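Local coordinates for protein BamaA.19900.a (PDB 6VZZ) that probably catalyses the ATP-dependent phosphorylation of glucose to glucose 6-phosphate, as a glucokinase of the actin-like ATPase clan, at residues A[187-190]-A[196-199]; A[314-319]-A[332-337]. All blocks are in the same frame, centred on the assembly; numbering follows the deposited sequence.

Contact 1 of 2, residues A[187-190]-A[196-199]. With BGC (beta-D-glucopyranose), chain B.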
loop_
_atom_site.group_PDB
_atom_site.type_symbol
_atom_site.label_atom_id
_atom_site.label_comp_id
_atom_site.label_asym_id
_atom_site.label_seq_id
_atom_site.Cartn_x
_atom_site.Cartn_y
_atom_site.Cartn_z
ATOM N N LEU A 187 1.053 -0.440 10.394
ATOM C CA LEU A 187 -0.106 0.167 9.760
ATOM C C LEU A 187 -0.928 0.894 10.816
ATOM O O LEU A 187 -1.169 0.363 11.903
ATOM C CB LEU A 187 -0.945 -0.912 9.068
ATOM C CG LEU A 187 -2.215 -0.563 8.296
ATOM C CD1 LEU A 187 -1.912 0.285 7.081
ATOM C CD2 LEU A 187 -2.936 -1.834 7.877
ATOM N N VAL A 188 -1.341 2.121 10.513
ATOM C CA VAL A 188 -2.200 2.896 11.404
ATOM C C VAL A 188 -3.524 3.160 10.695
ATOM O O VAL A 188 -3.536 3.628 9.550
ATOM C CB VAL A 188 -1.541 4.218 11.839
ATOM C CG1 VAL A 188 -2.491 5.015 12.716
ATOM C CG2 VAL A 188 -0.225 3.954 12.555
ATOM N N LEU A 189 -4.632 2.850 11.373
ATOM C CA LEU A 189 -5.988 3.057 10.866
ATOM C C LEU A 189 -6.794 3.848 11.885
ATOM O O LEU A 189 -6.649 3.640 13.094
ATOM C CB LEU A 189 -6.725 1.724 10.587
ATOM C CG LEU A 189 -6.071 0.653 9.711
ATOM C CD1 LEU A 189 -5.148 -0.229 10.528
ATOM C CD2 LEU A 189 -7.125 -0.179 9.031
ATOM N N ALA A 190 -7.669 4.732 11.396
ATOM C CA ALA A 190 -8.578 5.464 12.267
ATOM C C ALA A 190 -9.939 5.570 11.606
ATOM O O ALA A 190 -10.040 6.035 10.465
ATOM C CB ALA A 190 -8.049 6.863 12.603
ATOM N N GLY A 196 -9.253 6.600 7.724
ATOM C CA GLY A 196 -7.899 7.106 7.608
ATOM C C GLY A 196 -6.883 5.979 7.717
ATOM O O GLY A 196 -7.008 5.099 8.573
ATOM N N ILE A 197 -5.868 6.029 6.853
ATOM C CA ILE A 197 -4.845 4.989 6.804
ATOM C C ILE A 197 -3.494 5.606 6.455
ATOM O O ILE A 197 -3.372 6.335 5.464
ATOM C CB ILE A 197 -5.214 3.889 5.791
ATOM C CG1 ILE A 197 -6.404 3.072 6.304
ATOM C CG2 ILE A 197 -4.018 2.993 5.537
ATOM C CD1 ILE A 197 -6.889 2.052 5.350
ATOM N N ALA A 198 -2.478 5.299 7.261
ATOM C CA ALA A 198 -1.097 5.664 6.986
ATOM C C ALA A 198 -0.199 4.531 7.476
ATOM O O ALA A 198 -0.664 3.580 8.111
ATOM C CB ALA A 198 -0.734 6.996 7.645
ATOM N N THR A 199 1.097 4.619 7.183
ATOM C CA THR A 199 2.026 3.562 7.573
ATOM C C THR A 199 3.299 4.159 8.150
ATOM O O THR A 199 3.898 5.056 7.551
ATOM C CB THR A 199 2.388 2.659 6.385
ATOM O OG1 THR A 199 1.197 2.103 5.825
ATOM C CG2 THR A 199 3.306 1.512 6.832
HETATM C C2 BGC B . -9.573 11.154 3.519
HETATM C C3 BGC B . -8.220 10.922 4.171
HETATM C C4 BGC B . -8.343 11.039 5.685
HETATM C C5 BGC B . -9.438 10.100 6.178
HETATM C C6 BGC B . -9.678 10.164 7.668
HETATM C C1 BGC B . -10.585 10.192 4.122
HETATM O O1 BGC B . -11.815 10.302 3.506
HETATM O O2 BGC B . -9.481 10.963 2.113
HETATM O O3 BGC B . -7.260 11.842 3.669
HETATM O O4 BGC B . -7.120 10.667 6.303
HETATM O O5 BGC B . -10.669 10.434 5.524
HETATM O O6 BGC B . -9.794 11.497 8.120
#
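Leu-187 leans across its strand neighbour Ile-197 with one methyl. Its first torsion directs CG anti to the backbone N (chi1 -179°), beside the carbonyl carbon, and the second turns CD1 to the partner strand. There Leu-187 CD1 meets Ile-197 CG2 at 3.8 Å, the two side chains slanting past each other, and it also approaches the carbonyl oxygen of Ala-198 and the hydroxyl of Thr-199. Ile-197 uses its other branch differently: Ile-197 CG1 runs alongside Leu-189, pointing the same way, with Leu-189 CG at 4.2 Å. As the alternation of the bridges shows, Leu-187, Leu-189, Ile-197 and Thr-199 lie on one face of the sheet, packed against helix 303-327, while Val-188 and Ala-198 face helix 146-159.

The backbone evidence for an antiparallel pair is direct, since the strand axes make an angle of 165°. Val-188 and Ala-198 form one hydrogen-bonded pair, with Val-188 N to Ala-198 O at 2.9 Å and an N-H...O angle of 170°, and the return bond from Ala-198 N to Val-188 O at 3.0 Å. Ala-190 and Gly-196 exchange a second pair. Between them, Ile-197 CA offers its hydrogen to Val-188 O at 3.3 Å.

Gly-196, lacking a side chain, lets the hydroxymethyl carbon C6 of the glucose come to 3.5 Å from Gly-196 CA. This is a beta hairpin whose turn end borders the sugar pocket, and the turn is consistent with the phosphate-binding loop of the actin-like ATPase fold.

Contact 2 of 2, residues A[314-319]-A[332-337]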
loop_
_atom_site.group_PDB
_atom_site.type_symbol
_atom_site.label_atom_id
_atom_site.label_comp_id
_atom_site.label_asym_id
_atom_site.label_seq_id
_atom_site.Cartn_x
_atom_site.Cartn_y
_atom_site.Cartn_z
ATOM N N LYS A 314 -16.377 -5.682 10.542
ATOM C CA LYS A 314 -15.928 -6.738 9.643
ATOM C C LYS A 314 -15.161 -6.154 8.464
ATOM O O LYS A 314 -14.081 -6.637 8.107
ATOM C CB LYS A 314 -17.118 -7.568 9.166
ATOM C CG LYS A 314 -16.719 -8.682 8.219
ATOM C CD LYS A 314 -17.608 -9.905 8.374
ATOM C CE LYS A 314 -18.913 -9.753 7.621
ATOM N NZ LYS A 314 -19.641 -11.064 7.499
ATOM N N PHE A 315 -15.686 -5.086 7.864
ATOM C CA PHE A 315 -14.999 -4.518 6.712
ATOM C C PHE A 315 -13.753 -3.753 7.123
ATOM O O PHE A 315 -12.801 -3.670 6.340
ATOM C CB PHE A 315 -15.942 -3.638 5.901
ATOM C CG PHE A 315 -16.782 -4.413 4.935
ATOM C CD1 PHE A 315 -17.948 -5.040 5.360
ATOM C CD2 PHE A 315 -16.391 -4.548 3.612
ATOM C CE1 PHE A 315 -18.719 -5.780 4.473
ATOM C CE2 PHE A 315 -17.150 -5.279 2.724
ATOM C CZ PHE A 315 -18.321 -5.897 3.151
ATOM N N LEU A 316 -13.724 -3.204 8.338
ATOM C CA LEU A 316 -12.463 -2.667 8.844
ATOM C C LEU A 316 -11.415 -3.770 8.948
ATOM O O LEU A 316 -10.260 -3.580 8.553
ATOM C CB LEU A 316 -12.669 -1.993 10.201
ATOM C CG LEU A 316 -11.358 -1.587 10.887
ATOM C CD1 LEU A 316 -10.700 -0.436 10.151
ATOM C CD2 LEU A 316 -11.587 -1.235 12.336
ATOM N N MET A 317 -11.807 -4.944 9.453
ATOM C CA MET A 317 -10.864 -6.054 9.519
ATOM C C MET A 317 -10.448 -6.533 8.130
ATOM O O MET A 317 -9.325 -7.013 7.959
ATOM C CB MET A 317 -11.460 -7.212 10.320
ATOM C CG MET A 317 -11.615 -6.945 11.808
ATOM S SD MET A 317 -10.038 -6.696 12.649
ATOM C CE MET A 317 -10.130 -4.966 13.076
ATOM N N ARG A 318 -11.326 -6.417 7.126
ATOM C CA ARG A 318 -10.968 -6.921 5.800
ATOM C C ARG A 318 -9.936 -6.029 5.115
ATOM O O ARG A 318 -9.000 -6.534 4.481
ATOM C CB ARG A 318 -12.205 -7.058 4.921
ATOM C CG ARG A 318 -11.900 -7.675 3.573
ATOM C CD ARG A 318 -13.170 -8.176 2.905
ATOM N NE ARG A 318 -14.002 -8.883 3.868
ATOM C CZ ARG A 318 -15.286 -9.174 3.689
ATOM N NH1 ARG A 318 -15.956 -9.797 4.648
ATOM N NH2 ARG A 318 -15.903 -8.826 2.566
ATOM N N ILE A 319 -10.089 -4.706 5.206
ATOM C CA ILE A 319 -9.085 -3.837 4.604
ATOM C C ILE A 319 -7.776 -3.937 5.382
ATOM O O ILE A 319 -6.685 -3.920 4.801
ATOM C CB ILE A 319 -9.608 -2.384 4.506
ATOM C CG1 ILE A 319 -8.582 -1.447 3.851
ATOM C CG2 ILE A 319 -9.957 -1.827 5.871
ATOM C CD1 ILE A 319 -8.047 -1.930 2.522
ATOM N N MET A 332 -0.343 -3.422 13.645
ATOM C CA MET A 332 -1.250 -2.355 13.260
ATOM C C MET A 332 -1.851 -1.713 14.500
ATOM O O MET A 332 -1.970 -2.342 15.552
ATOM C CB MET A 332 -2.352 -2.851 12.318
ATOM C CG MET A 332 -2.977 -4.148 12.721
ATOM S SD MET A 332 -4.320 -4.641 11.615
ATOM C CE MET A 332 -5.052 -5.897 12.648
ATOM N N LEU A 333 -2.211 -0.441 14.363
ATOM C CA LEU A 333 -2.746 0.356 15.458
ATOM C C LEU A 333 -4.096 0.918 15.038
ATOM O O LEU A 333 -4.189 1.603 14.014
ATOM C CB LEU A 333 -1.787 1.490 15.828
ATOM C CG LEU A 333 -0.453 1.128 16.495
ATOM C CD1 LEU A 333 0.568 0.541 15.526
ATOM C CD2 LEU A 333 0.104 2.356 17.170
ATOM N N LEU A 334 -5.138 0.612 15.809
ATOM C CA LEU A 334 -6.439 1.259 15.650
ATOM C C LEU A 334 -6.443 2.524 16.500
ATOM O O LEU A 334 -6.328 2.449 17.728
ATOM C CB LEU A 334 -7.578 0.322 16.061
ATOM C CG LEU A 334 -7.634 -1.014 15.297
ATOM C CD1 LEU A 334 -8.763 -1.918 15.784
ATOM C CD2 LEU A 334 -7.773 -0.746 13.811
ATOM N N ALA A 335 -6.549 3.679 15.852
ATOM C CA ALA A 335 -6.338 4.955 16.518
ATOM C C ALA A 335 -7.561 5.846 16.366
ATOM O O ALA A 335 -8.476 5.563 15.588
ATOM C CB ALA A 335 -5.097 5.662 15.964
ATOM N N GLY A 336 -7.554 6.932 17.120
ATOM C CA GLY A 336 -8.601 7.929 17.162
ATOM C C GLY A 336 -9.338 7.886 18.488
ATOM O O GLY A 336 -9.400 6.851 19.161
ATOM N N ASP A 337 -9.900 9.036 18.880
ATOM C CA ASP A 337 -10.681 9.072 20.115
ATOM C C ASP A 337 -11.990 8.311 19.963
ATOM O O ASP A 337 -12.523 7.787 20.947
ATOM C CB ASP A 337 -10.944 10.516 20.545
ATOM C CG ASP A 337 -9.693 11.204 21.102
ATOM O OD1 ASP A 337 -8.634 10.549 21.198
ATOM O OD2 ASP A 337 -9.771 12.404 21.447
#
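No flat group enters the interface where Leu-316 and Met-317 meet Leu-334; the groups that meet are methyls, the sulfur of Met-317 standing back behind its CE. The planar groups of the helix segment, the Phe-315 ring and the Arg-318 guanidinium, lie on its other sides. The Phe-315 side chain packs on Val-261, and the guanidinium is held by three partners: NE by a salt bridge to Glu-356, NH1 by one to Glu-237, and NH2 by a hydrogen bond to the carbonyl oxygen of Ser-225.

The contact itself is a fork. Leu-334, with CG anti to its own carbonyl carbon (chi1 -58°), sends its isopropyl end out from the strand toward the helix, and its two methyls take different partners. Leu-334 CD2 touches Leu-316 CD2 at 4.1 Å, methyl to methyl, the two leucine side chains crossing at a slant. Leu-334 CD1 faces the terminal methyl of Met-317, with Met-317 CE at 4.3 Å.

Leu-316 starts in the direction of the strand, whereas Met-317 does not: its chain bends at each of its first two torsions (-69° and -64°), and the turn about the third sets CE facing Leu-334. The CA atoms of Leu-316 and Leu-334 stand 9.9 Å apart, so these two segments meet through side-chain ends. Leu-316 also packs on Leu-189 and Val-191 of the adjacent strand, and Met-317 on Leu-353 of helix 350-357, which places Leu-334 in a wider apolar layer between helix and sheet.

With no hydrogen bond or charge pair across it, the contact rests on dispersion and on burial of 123 Å² of surface. Its chemistry therefore implies non-directional cohesion, while the charged ends of Lys-314 and Arg-318 pair with Glu-237 and Glu-356, away from Leu-334.

In the fold
Contacts 1 and 2 are both buried, their centres about 8 Å apart, and both involve the same six-stranded mixed sheet. Contact 1 joins two strands within that sheet, so directional backbone bonds dominate it; contact 2 sets helix 303-327 against one face and relies on apolar side-chain ends. They adjoin within the sheet: strands 186-191 and 331-335 are parallel neighbours, with Leu-189 O to Ala-335 N at 2.8 Å, a probable hydrogen bond. The same helix covers side chains of both. Contact 1 extends to the glucose pocket, whereas in contact 2 the Leu-316 side chain remains about 11 Å from the sugar.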